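Local atomic coordinates of glutathione-independent glyoxalase DJ-1 (Schizosaccharomyces pombe, PDB entry 4QYT), a protein that converts methylglyoxal to D-lactate in one glutathione-independent step and takes part in protection against reactive oxygen species. Residues F10-T15 with K87-T92; W24-R29 with F170-L175; V39-D44 with S60-P65; Y74-I79 with N107-M112. One frame throughout, in Å; residues are numbered along the deposited sequence.

Contact 1: F10-T15 with K87-T92; sequences FVADGT and KTLSTT
Leu89 of helix 83-90 reaches down onto Phe10 and Ala12 of strand 7-12, a helix-on-sheet contact of the alpha/beta core of the DJ-1/PfpI family. Beyond CB, its CG, set anti to the carbonyl carbon (chi1 -67°), rests on Ala12 CB at 4.0 Å. From there the chain forks. Leu89 CD1 meets Phe10 CB at 4.0 Å, with Thr15 OG1 a little farther off, while Leu89 CD2 lies between Ala12 CB and Phe10 CB and comes to 4.2 Å from the carbonyl oxygen Val11 O. Both methyls thus press on the first carbon of Phe10, whose ring leads away to pack against Phe70 and the helix 93-102. Thr88, one residue earlier, adds its methyl: Thr88 CG2 touches Ala12 CB at 4.0 Å, so this small side chain is covered by two neighbouring helix residues. Past Ala12 the chain enters a type II turn, and Thr15 OG1 folds back to accept Ala12 N at 2.9 Å with an N-H...O angle of 160°, which ties the turn back to Ala12. No direct hydrogen bond joins the two segments. The polar link is a single water molecule, which donates to Asp13 O at 2.8 Å and lies 2.7 Å from Thr88 OG1.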
# COMPACT_ATOMS: atom_id res chain seq x y z
N PHE A 10 -2.79 -11.24 -8.69
CA PHE A 10 -4.24 -11.39 -8.81
C PHE A 10 -4.93 -10.32 -8.00
O PHE A 10 -4.47 -9.89 -6.94
CB PHE A 10 -4.67 -12.78 -8.32
CG PHE A 10 -4.39 -13.90 -9.28
CD1 PHE A 10 -5.07 -13.98 -10.49
CD2 PHE A 10 -3.49 -14.92 -8.99
CE1 PHE A 10 -4.87 -15.05 -11.35
CE2 PHE A 10 -3.32 -15.99 -9.84
CZ PHE A 10 -4.01 -16.07 -11.02
N VAL A 11 -6.14 -9.98 -8.44
CA VAL A 11 -6.94 -8.95 -7.79
C VAL A 11 -8.40 -9.25 -8.06
O VAL A 11 -8.76 -9.72 -9.14
CB VAL A 11 -6.52 -7.53 -8.22
CG1 VAL A 11 -6.86 -7.26 -9.69
CG2 VAL A 11 -7.08 -6.43 -7.33
N ALA A 12 -9.26 -8.97 -7.09
CA ALA A 12 -10.69 -9.18 -7.21
C ALA A 12 -11.38 -7.98 -6.56
O ALA A 12 -10.77 -7.25 -5.77
CB ALA A 12 -11.07 -10.47 -6.51
N ASP A 13 -12.68 -7.83 -6.79
CA ASP A 13 -13.42 -6.92 -5.93
C ASP A 13 -13.24 -7.36 -4.49
O ASP A 13 -13.35 -8.54 -4.16
CB ASP A 13 -14.89 -6.89 -6.38
CG ASP A 13 -15.02 -6.37 -7.77
OD1 ASP A 13 -14.64 -5.23 -8.03
OD2 ASP A 13 -15.38 -7.15 -8.68
N GLY A 14 -12.93 -6.40 -3.61
CA GLY A 14 -12.69 -6.76 -2.22
C GLY A 14 -11.24 -7.04 -1.89
O GLY A 14 -10.95 -7.35 -0.72
N THR A 15 -10.30 -6.91 -2.85
CA THR A 15 -8.89 -7.09 -2.51
C THR A 15 -8.39 -5.91 -1.67
O THR A 15 -8.69 -4.74 -1.97
CB THR A 15 -8.04 -7.24 -3.80
OG1 THR A 15 -8.33 -8.51 -4.40
CG2 THR A 15 -6.57 -7.11 -3.52
N LYS A 87 -11.99 -14.39 -0.57
CA LYS A 87 -13.06 -15.36 -0.76
C LYS A 87 -13.17 -15.66 -2.25
O LYS A 87 -13.17 -16.83 -2.66
CB LYS A 87 -14.35 -14.82 -0.19
CG LYS A 87 -15.54 -15.74 -0.45
CD LYS A 87 -16.85 -15.20 0.14
CE LYS A 87 -17.84 -16.30 0.46
NZ LYS A 87 -17.88 -17.36 -0.58
N THR A 88 -13.21 -14.61 -3.06
CA THR A 88 -13.34 -14.83 -4.49
C THR A 88 -12.14 -15.57 -5.07
O THR A 88 -12.27 -16.58 -5.76
CB THR A 88 -13.57 -13.49 -5.17
OG1 THR A 88 -14.82 -13.02 -4.74
CG2 THR A 88 -13.54 -13.62 -6.65
N LEU A 89 -10.93 -15.07 -4.79
CA LEU A 89 -9.75 -15.67 -5.42
C LEU A 89 -9.58 -17.12 -4.99
O LEU A 89 -9.26 -18.00 -5.81
CB LEU A 89 -8.51 -14.82 -5.13
CG LEU A 89 -8.49 -13.44 -5.77
CD1 LEU A 89 -7.30 -12.64 -5.30
CD2 LEU A 89 -8.52 -13.51 -7.28
N SER A 90 -9.73 -17.38 -3.69
CA SER A 90 -9.48 -18.71 -3.14
C SER A 90 -10.48 -19.73 -3.69
O SER A 90 -10.18 -20.93 -3.66
CB SER A 90 -9.48 -18.73 -1.62
OG SER A 90 -10.78 -18.47 -1.11
N THR A 91 -11.66 -19.29 -4.15
CA THR A 91 -12.69 -20.19 -4.62
C THR A 91 -12.83 -20.13 -6.13
O THR A 91 -13.80 -20.64 -6.68
CB THR A 91 -14.03 -19.88 -3.94
OG1 THR A 91 -14.49 -18.57 -4.26
CG2 THR A 91 -13.96 -20.10 -2.44
N THR A 92 -11.81 -19.62 -6.81
CA THR A 92 -11.81 -19.63 -8.27
C THR A 92 -10.95 -20.77 -8.76
O THR A 92 -9.75 -20.76 -8.51
CB THR A 92 -11.26 -18.30 -8.79
OG1 THR A 92 -12.07 -17.22 -8.34
CG2 THR A 92 -11.23 -18.23 -10.28
O HOH W 1 -14.93 -10.42 -5.42

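Contact 2: W24-R29 with F170-L175; sequences WGIFKR and FGLKLL
Ile26 turns CG1 anti to its carbonyl carbon (chi1 -71°) and then extends, and this lays CD1 on the backbone of the other helix at Gly171. Phe27 has CG in the same setting (chi1 -79°), and the far end of its ring comes to Leu174 and Leu175. Ile26 CD1 lies 3.9 Å from Gly171 CA and 3.8 Å from Leu172 N. The glycine is what permits this depth, since a CB on it would clash with that methyl. The other branch, Ile26 CG2, meets Leu175 CD2 at 3.8 Å. The segments 24-29 and 170-175, from helices 17-29 and 167-178, lie side by side on the core sheet of this alpha/beta sandwich, their axes 9.1 Å apart at closest approach and crossing at -37°, close enough for side chains of one to rest on the backbone of the other. The Phe27 ring presents its edge to Leu174 CB, which lies 3.9 Å from CZ, and Phe27 CE1 reaches Leu175 CD1 at 4.0 Å as the two side chains run past each other in opposite directions. The same ring touches Ile76 and Ile78 of the sheet, and an alanine here would probably leave a gap between the helices and the sheet, with Leu174 and Leu175 losing their aromatic neighbour. The end of Arg29 leads away from the contact, and its NH1 donates to Gly25 O at 3.0 Å from above the carbonyl plane. Arg29 N reaches that oxygen from the opposite face of the plane, while Arg29 NH2 forms a salt bridge with Asp16 of the second subunit.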
# COMPACT_ATOMS: atom_id res chain seq x y z
N TRP A 24 3.25 -4.88 -5.58
CA TRP A 24 3.23 -4.11 -6.85
C TRP A 24 4.40 -3.14 -6.91
O TRP A 24 5.19 -3.13 -7.86
CB TRP A 24 1.91 -3.34 -6.96
CG TRP A 24 1.80 -2.56 -8.23
CD1 TRP A 24 2.15 -1.26 -8.39
CD2 TRP A 24 1.41 -3.04 -9.51
NE1 TRP A 24 2.01 -0.90 -9.69
CE2 TRP A 24 1.53 -1.95 -10.40
CE3 TRP A 24 0.95 -4.27 -10.00
CZ2 TRP A 24 1.20 -2.06 -11.75
CZ3 TRP A 24 0.65 -4.35 -11.35
CH2 TRP A 24 0.76 -3.25 -12.18
N GLY A 25 4.53 -2.31 -5.88
CA GLY A 25 5.54 -1.29 -5.88
C GLY A 25 6.95 -1.84 -5.78
O GLY A 25 7.89 -1.24 -6.31
N ILE A 26 7.10 -2.94 -5.08
CA ILE A 26 8.43 -3.58 -4.93
C ILE A 26 8.90 -4.16 -6.26
O ILE A 26 10.04 -3.92 -6.67
CB ILE A 26 8.39 -4.60 -3.78
CG1 ILE A 26 8.28 -3.86 -2.44
CG2 ILE A 26 9.62 -5.51 -3.78
CD1 ILE A 26 7.87 -4.73 -1.28
N PHE A 27 8.04 -4.91 -6.95
CA PHE A 27 8.44 -5.46 -8.25
C PHE A 27 8.63 -4.38 -9.29
O PHE A 27 9.57 -4.49 -10.10
CB PHE A 27 7.48 -6.56 -8.70
CG PHE A 27 7.72 -7.87 -8.03
CD1 PHE A 27 8.81 -8.63 -8.41
CD2 PHE A 27 6.95 -8.34 -7.00
CE1 PHE A 27 9.11 -9.82 -7.78
CE2 PHE A 27 7.26 -9.54 -6.38
CZ PHE A 27 8.39 -10.27 -6.75
N LYS A 28 7.82 -3.32 -9.28
CA LYS A 28 8.05 -2.22 -10.20
C LYS A 28 9.42 -1.58 -9.95
O LYS A 28 10.19 -1.29 -10.88
CB LYS A 28 6.93 -1.17 -10.09
CG LYS A 28 5.67 -1.60 -10.79
CD LYS A 28 5.70 -1.12 -12.23
CE LYS A 28 4.49 -1.53 -13.01
NZ LYS A 28 4.52 -0.98 -14.41
N ARG A 29 9.78 -1.37 -8.68
CA ARG A 29 11.10 -0.80 -8.39
C ARG A 29 12.22 -1.70 -8.88
O ARG A 29 13.31 -1.23 -9.23
CB ARG A 29 11.24 -0.56 -6.90
CG ARG A 29 10.48 0.69 -6.42
CD ARG A 29 10.38 0.71 -4.92
NE ARG A 29 9.81 1.93 -4.37
CZ ARG A 29 8.53 2.24 -4.43
NH1 ARG A 29 7.63 1.39 -4.92
NH2 ARG A 29 8.10 3.37 -3.87
N PHE A 170 6.48 -9.27 2.98
CA PHE A 170 6.01 -10.27 2.04
C PHE A 170 6.51 -10.00 0.63
O PHE A 170 7.06 -10.91 -0.02
CB PHE A 170 4.48 -10.23 2.10
CG PHE A 170 3.77 -11.00 1.02
CD1 PHE A 170 3.81 -12.38 1.00
CD2 PHE A 170 3.01 -10.37 0.06
CE1 PHE A 170 3.09 -13.10 0.06
CE2 PHE A 170 2.25 -11.07 -0.87
CZ PHE A 170 2.29 -12.44 -0.86
N GLY A 171 6.32 -8.78 0.14
CA GLY A 171 6.83 -8.45 -1.20
C GLY A 171 8.32 -8.65 -1.31
O GLY A 171 8.83 -9.14 -2.32
N LEU A 172 9.03 -8.24 -0.26
CA LEU A 172 10.47 -8.40 -0.24
C LEU A 172 10.87 -9.88 -0.27
O LEU A 172 11.85 -10.24 -0.96
CB LEU A 172 11.09 -7.70 0.96
CG LEU A 172 11.22 -6.20 0.83
CD1 LEU A 172 11.50 -5.59 2.21
CD2 LEU A 172 12.27 -5.80 -0.19
N LYS A 173 10.18 -10.72 0.50
CA LYS A 173 10.51 -12.15 0.52
C LYS A 173 10.37 -12.74 -0.89
O LYS A 173 11.23 -13.50 -1.35
CB LYS A 173 9.64 -12.89 1.54
CG LYS A 173 10.13 -14.30 1.85
CD LYS A 173 11.42 -14.32 2.66
CE LYS A 173 11.75 -15.73 3.12
NZ LYS A 173 12.94 -15.76 4.00
N LEU A 174 9.30 -12.37 -1.60
CA LEU A 174 9.12 -12.80 -2.98
C LEU A 174 10.27 -12.33 -3.86
O LEU A 174 10.88 -13.11 -4.59
CB LEU A 174 7.77 -12.32 -3.50
CG LEU A 174 6.56 -13.07 -2.94
CD1 LEU A 174 5.34 -12.18 -3.08
CD2 LEU A 174 6.37 -14.40 -3.65
N LEU A 175 10.58 -11.05 -3.79
CA LEU A 175 11.65 -10.50 -4.58
C LEU A 175 12.99 -11.19 -4.32
O LEU A 175 13.76 -11.45 -5.24
CB LEU A 175 11.80 -8.99 -4.28
CG LEU A 175 12.90 -8.30 -5.09
CD1 LEU A 175 12.63 -8.34 -6.58
CD2 LEU A 175 13.11 -6.89 -4.60

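Contact 3: V39-D44 with S60-P65; sequences VGENKD and SYKEIP
Ser60 OG is gripped by two partners: it accepts the backbone N-H of Lys62 at 3.1 Å, closing an ST turn, and it is hydrogen-bonded to a water that accepts from Gly40 N at 3.0 Å. The water thus links the loop after strand 34-39 to Ser60, just ahead of the 3-10 turn 61-63, and it sits at the edge of the Tyr61 ring, in its plane. Beside this bridge lies the apolar part of the contact. Val39 places CG2 over one face of the Tyr61 ring, off-centre toward the rim, in a CH-pi contact of 4.2 Å to the ring centroid and 24° from the normal. Its other methyl, Val39 CG1, meets Tyr61 CE1 at 3.9 Å. Tyr61 holds CG between its backbone N and carbonyl carbon (chi1 82°), the crowded position, and the ring lies with one face against Val39; Phe94 meets that ring edge to face. The joined elements are the loops that follow strand 34-39 and the edge strand 59-60 of the core sheet, and the site lies away from the inferred active-site residues. Farther out, Lys62 stretches its extended chain across to the other loop. Lys62 NZ ends 4.0 Å from Gly40 O and 4.1 Å from Lys43 NZ, while Glu41 OE1, at 4.5 Å, is too distant for a salt bridge. Two ammonium groups so near would probably repel, a cost that the glutamate may partly offset, so this outer, charged part is likely to bind less firmly than the valine and tyrosine beneath it.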
# COMPACT_ATOMS: atom_id res chain seq x y z
N VAL A 39 -10.08 -11.07 -11.37
CA VAL A 39 -11.06 -12.12 -11.35
C VAL A 39 -12.35 -11.49 -10.82
O VAL A 39 -12.48 -11.17 -9.65
CB VAL A 39 -10.62 -13.25 -10.42
CG1 VAL A 39 -11.69 -14.34 -10.30
CG2 VAL A 39 -9.29 -13.83 -10.88
N GLY A 40 -13.34 -11.34 -11.71
CA GLY A 40 -14.59 -10.72 -11.31
C GLY A 40 -15.53 -10.48 -12.46
O GLY A 40 -15.22 -10.84 -13.60
N GLU A 41 -16.61 -9.76 -12.18
CA GLU A 41 -17.70 -9.55 -13.12
C GLU A 41 -17.54 -8.30 -13.97
O GLU A 41 -18.25 -8.15 -14.95
CB GLU A 41 -19.07 -9.56 -12.42
CG GLU A 41 -19.40 -10.92 -11.83
CD GLU A 41 -19.21 -12.04 -12.83
OE1 GLU A 41 -19.79 -11.95 -13.94
OE2 GLU A 41 -18.48 -13.02 -12.53
N ASN A 42 -16.78 -7.32 -13.49
CA ASN A 42 -16.73 -6.05 -14.17
C ASN A 42 -16.06 -6.17 -15.55
O ASN A 42 -14.85 -6.33 -15.67
CB ASN A 42 -16.02 -5.00 -13.29
CG ASN A 42 -16.11 -3.61 -13.89
OD1 ASN A 42 -15.40 -3.30 -14.85
ND2 ASN A 42 -17.09 -2.85 -13.44
N LYS A 43 -16.76 -5.75 -16.59
CA LYS A 43 -16.26 -5.94 -17.94
C LYS A 43 -15.19 -4.94 -18.37
O LYS A 43 -14.56 -5.10 -19.41
CB LYS A 43 -17.42 -5.91 -18.93
CG LYS A 43 -18.43 -7.02 -18.70
CD LYS A 43 -17.77 -8.40 -18.61
CE LYS A 43 -18.79 -9.51 -18.35
NZ LYS A 43 -18.61 -10.70 -19.24
N ASP A 44 -15.01 -3.90 -17.57
CA ASP A 44 -14.07 -2.83 -17.89
C ASP A 44 -12.77 -2.95 -17.08
O ASP A 44 -11.93 -2.07 -17.15
CB ASP A 44 -14.72 -1.46 -17.63
CG ASP A 44 -15.95 -1.24 -18.48
OD1 ASP A 44 -15.94 -1.68 -19.65
OD2 ASP A 44 -16.99 -0.86 -17.90
N SER A 60 -8.00 -9.02 -17.44
CA SER A 60 -8.92 -9.97 -16.86
C SER A 60 -8.35 -11.38 -17.00
O SER A 60 -7.79 -11.72 -18.04
CB SER A 60 -10.26 -9.92 -17.59
OG SER A 60 -11.06 -11.02 -17.20
N TYR A 61 -8.58 -12.23 -16.01
CA TYR A 61 -8.15 -13.62 -16.12
C TYR A 61 -8.80 -14.33 -17.30
O TYR A 61 -8.27 -15.32 -17.78
CB TYR A 61 -8.36 -14.41 -14.84
CG TYR A 61 -9.74 -14.97 -14.61
CD1 TYR A 61 -10.85 -14.18 -14.49
CD2 TYR A 61 -9.92 -16.32 -14.43
CE1 TYR A 61 -12.10 -14.70 -14.21
CE2 TYR A 61 -11.16 -16.86 -14.13
CZ TYR A 61 -12.26 -16.04 -14.06
OH TYR A 61 -13.51 -16.57 -13.76
N LYS A 62 -9.94 -13.82 -17.77
CA LYS A 62 -10.63 -14.45 -18.88
C LYS A 62 -9.84 -14.37 -20.18
O LYS A 62 -10.13 -15.08 -21.14
CB LYS A 62 -12.02 -13.86 -19.05
CG LYS A 62 -12.93 -14.09 -17.85
CD LYS A 62 -14.37 -13.64 -18.04
CE LYS A 62 -15.12 -13.78 -16.71
NZ LYS A 62 -16.42 -13.08 -16.67
N GLU A 63 -8.82 -13.52 -20.19
CA GLU A 63 -7.89 -13.40 -21.32
C GLU A 63 -6.95 -14.59 -21.44
O GLU A 63 -6.25 -14.72 -22.46
CB GLU A 63 -7.03 -12.15 -21.22
CG GLU A 63 -7.80 -10.86 -21.27
CD GLU A 63 -6.98 -9.67 -20.86
OE1 GLU A 63 -5.75 -9.66 -21.10
OE2 GLU A 63 -7.56 -8.71 -20.29
N ILE A 64 -6.84 -15.40 -20.41
CA ILE A 64 -5.83 -16.44 -20.31
C ILE A 64 -6.54 -17.78 -20.39
O ILE A 64 -7.36 -18.06 -19.53
CB ILE A 64 -5.02 -16.31 -19.01
CG1 ILE A 64 -4.40 -14.91 -18.90
CG2 ILE A 64 -3.94 -17.38 -18.97
CD1 ILE A 64 -3.88 -14.57 -17.51
N PRO A 65 -6.29 -18.59 -21.44
CA PRO A 65 -7.23 -19.67 -21.73
C PRO A 65 -7.14 -20.85 -20.80
O PRO A 65 -8.06 -21.66 -20.79
CB PRO A 65 -6.92 -20.03 -23.18
CG PRO A 65 -5.49 -19.62 -23.37
CD PRO A 65 -5.40 -18.33 -22.59
O HOH W 2 -12.60 -11.39 -14.59

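Contact 4: Y74-I79 with N107-M112; sequences YDIAII and NKWIGM
Lys108 NZ donates to Tyr74 O at 2.9 Å and makes a weaker, longer bond to Asp75 OD1 at 3.3 Å, the latter a salt bridge; its strongest polar partner, though, is the carbonyl Ala71 O just before the segment, to which it also hydrogen-bonds. This cluster stands where strands 76-79 and 109-112 begin, two adjacent parallel strands of the central sheet joined by a beta-alpha-beta crossover through helices 83-90 and 93-102. Lys108 CG lies anti to the carbonyl carbon (chi1 -61°), and a bend at chi2 takes CD back against Asp75 O. A methionine in its place would probably leave Asp75 without its positive mate and Tyr74 O without this donor. A water also ties the loops, donating to both Asp75 OD1 and Asn107 O. From here the parallel pairing takes over: Trp109 N to Asp75 O, Ala77 N to Trp109 O, Gly111 N to Ala77 O at 2.9 Å, and Ile79 N to Gly111 O at 2.8 Å, backed by CA-H...O contacts such as Ile76 CA to Trp109 O. Side chains then alternate between the sheet faces. Ile76, Ile78 and Trp109 turn to the face covered by helix 167-178; Ala77, Ile79, Ile110 and Met112 turn to the opposite one, where helix 93-102 packs on the last three. Across the strands Ile76 CG1 touches Trp109 CB at 3.9 Å, and Ile76 CG2 lies 3.7 Å from Trp109 O.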
# COMPACT_ATOMS: atom_id res chain seq x y z
N TYR A 74 3.70 -16.41 -16.92
CA TYR A 74 4.07 -15.88 -15.60
C TYR A 74 4.89 -16.88 -14.84
O TYR A 74 4.71 -18.09 -14.97
CB TYR A 74 2.81 -15.51 -14.79
CG TYR A 74 1.98 -14.44 -15.40
CD1 TYR A 74 2.38 -13.11 -15.39
CD2 TYR A 74 0.78 -14.73 -16.00
CE1 TYR A 74 1.60 -12.11 -15.97
CE2 TYR A 74 -0.00 -13.76 -16.58
CZ TYR A 74 0.43 -12.44 -16.59
OH TYR A 74 -0.38 -11.48 -17.18
N ASP A 75 5.79 -16.36 -14.01
CA ASP A 75 6.62 -17.17 -13.12
C ASP A 75 6.24 -17.07 -11.66
O ASP A 75 6.63 -17.93 -10.86
CB ASP A 75 8.10 -16.75 -13.29
CG ASP A 75 8.50 -16.76 -14.72
OD1 ASP A 75 8.46 -17.86 -15.32
OD2 ASP A 75 8.68 -15.67 -15.31
N ILE A 76 5.58 -15.98 -11.27
CA ILE A 76 5.18 -15.76 -9.88
C ILE A 76 3.69 -15.42 -9.91
O ILE A 76 3.26 -14.60 -10.70
CB ILE A 76 5.98 -14.62 -9.22
CG1 ILE A 76 7.49 -14.85 -9.31
CG2 ILE A 76 5.53 -14.41 -7.77
CD1 ILE A 76 8.31 -13.87 -8.50
N ALA A 77 2.96 -16.07 -8.99
CA ALA A 77 1.54 -15.78 -8.79
C ALA A 77 1.35 -15.28 -7.37
O ALA A 77 1.75 -15.98 -6.45
CB ALA A 77 0.70 -17.02 -9.02
N ILE A 78 0.72 -14.12 -7.22
CA ILE A 78 0.51 -13.52 -5.90
C ILE A 78 -0.99 -13.37 -5.67
O ILE A 78 -1.72 -12.82 -6.48
CB ILE A 78 1.22 -12.14 -5.81
CG1 ILE A 78 2.71 -12.25 -6.14
CG2 ILE A 78 0.98 -11.53 -4.41
CD1 ILE A 78 3.42 -10.94 -6.20
N ILE A 79 -1.38 -13.78 -4.45
CA ILE A 79 -2.76 -13.75 -4.01
C ILE A 79 -2.81 -12.88 -2.77
O ILE A 79 -2.31 -13.25 -1.68
CB ILE A 79 -3.34 -15.15 -3.74
CG1 ILE A 79 -3.03 -16.04 -4.94
CG2 ILE A 79 -4.86 -15.03 -3.61
CD1 ILE A 79 -3.47 -17.48 -4.80
N ASN A 107 11.76 -22.64 -10.42
CA ASN A 107 11.67 -21.31 -10.97
C ASN A 107 10.24 -20.80 -11.16
O ASN A 107 10.02 -19.84 -11.91
CB ASN A 107 12.53 -21.19 -12.22
CG ASN A 107 14.00 -21.18 -11.88
OD1 ASN A 107 14.43 -20.31 -11.11
ND2 ASN A 107 14.74 -22.18 -12.29
N LYS A 108 9.31 -21.34 -10.38
CA LYS A 108 7.99 -20.73 -10.13
C LYS A 108 7.89 -20.39 -8.66
O LYS A 108 8.52 -21.06 -7.83
CB LYS A 108 6.87 -21.69 -10.50
CG LYS A 108 6.80 -22.14 -11.96
CD LYS A 108 6.60 -20.99 -12.92
CE LYS A 108 6.28 -21.52 -14.30
NZ LYS A 108 6.33 -20.44 -15.35
N TRP A 109 7.02 -19.45 -8.32
CA TRP A 109 6.89 -18.97 -6.94
C TRP A 109 5.43 -18.55 -6.73
O TRP A 109 4.80 -17.99 -7.65
CB TRP A 109 7.82 -17.77 -6.68
CG TRP A 109 9.27 -18.07 -6.95
CD1 TRP A 109 9.95 -17.90 -8.14
CD2 TRP A 109 10.17 -18.74 -6.08
NE1 TRP A 109 11.23 -18.41 -8.04
CE2 TRP A 109 11.38 -18.92 -6.78
CE3 TRP A 109 10.08 -19.22 -4.76
CZ2 TRP A 109 12.47 -19.55 -6.22
CZ3 TRP A 109 11.20 -19.84 -4.21
CH2 TRP A 109 12.37 -19.93 -4.92
N ILE A 110 4.94 -18.82 -5.52
CA ILE A 110 3.57 -18.44 -5.13
C ILE A 110 3.65 -17.61 -3.88
O ILE A 110 4.35 -17.99 -2.92
CB ILE A 110 2.74 -19.71 -4.80
CG1 ILE A 110 2.73 -20.73 -5.95
CG2 ILE A 110 1.31 -19.33 -4.41
CD1 ILE A 110 2.54 -22.12 -5.44
N GLY A 111 2.92 -16.48 -3.84
CA GLY A 111 2.77 -15.74 -2.62
C GLY A 111 1.31 -15.63 -2.24
O GLY A 111 0.47 -15.36 -3.11
N MET A 112 1.02 -15.74 -0.94
CA MET A 112 -0.35 -15.50 -0.44
C MET A 112 -0.27 -14.69 0.84
O MET A 112 0.55 -14.99 1.72
CB MET A 112 -1.04 -16.83 -0.09
CG MET A 112 -1.11 -17.80 -1.25
SD MET A 112 -1.85 -19.35 -0.69
CE MET A 112 -1.68 -20.32 -2.18
O HOH W 3 9.99 -19.98 -14.57

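Contacts 1, 2 and 4 all build on the central sheet. Contact 1 joins contact 4 through neighbouring strands, Phe10 N lying 2.9 Å from Ile78 O, while Leu89 CD1 packs on Ile79 CG2. Contact 2 covers the other face: Phe170 CZ comes to 3.6 Å from Gly111 C, where the glycine has no side chain, and Leu174 meets Ile78. Contact 3 touches contact 1 by Val11 O and Val39 N, 2.9 Å apart, and stands about 24 Å from contact 2, centre to centre. Near the inferred catalytic residues, the side chains of Thr15 and Ile78 lie about 6 and 8 Å from that of Glu19, and strand 109-112 leads toward Cys114, oxidised here to a sulfinic acid.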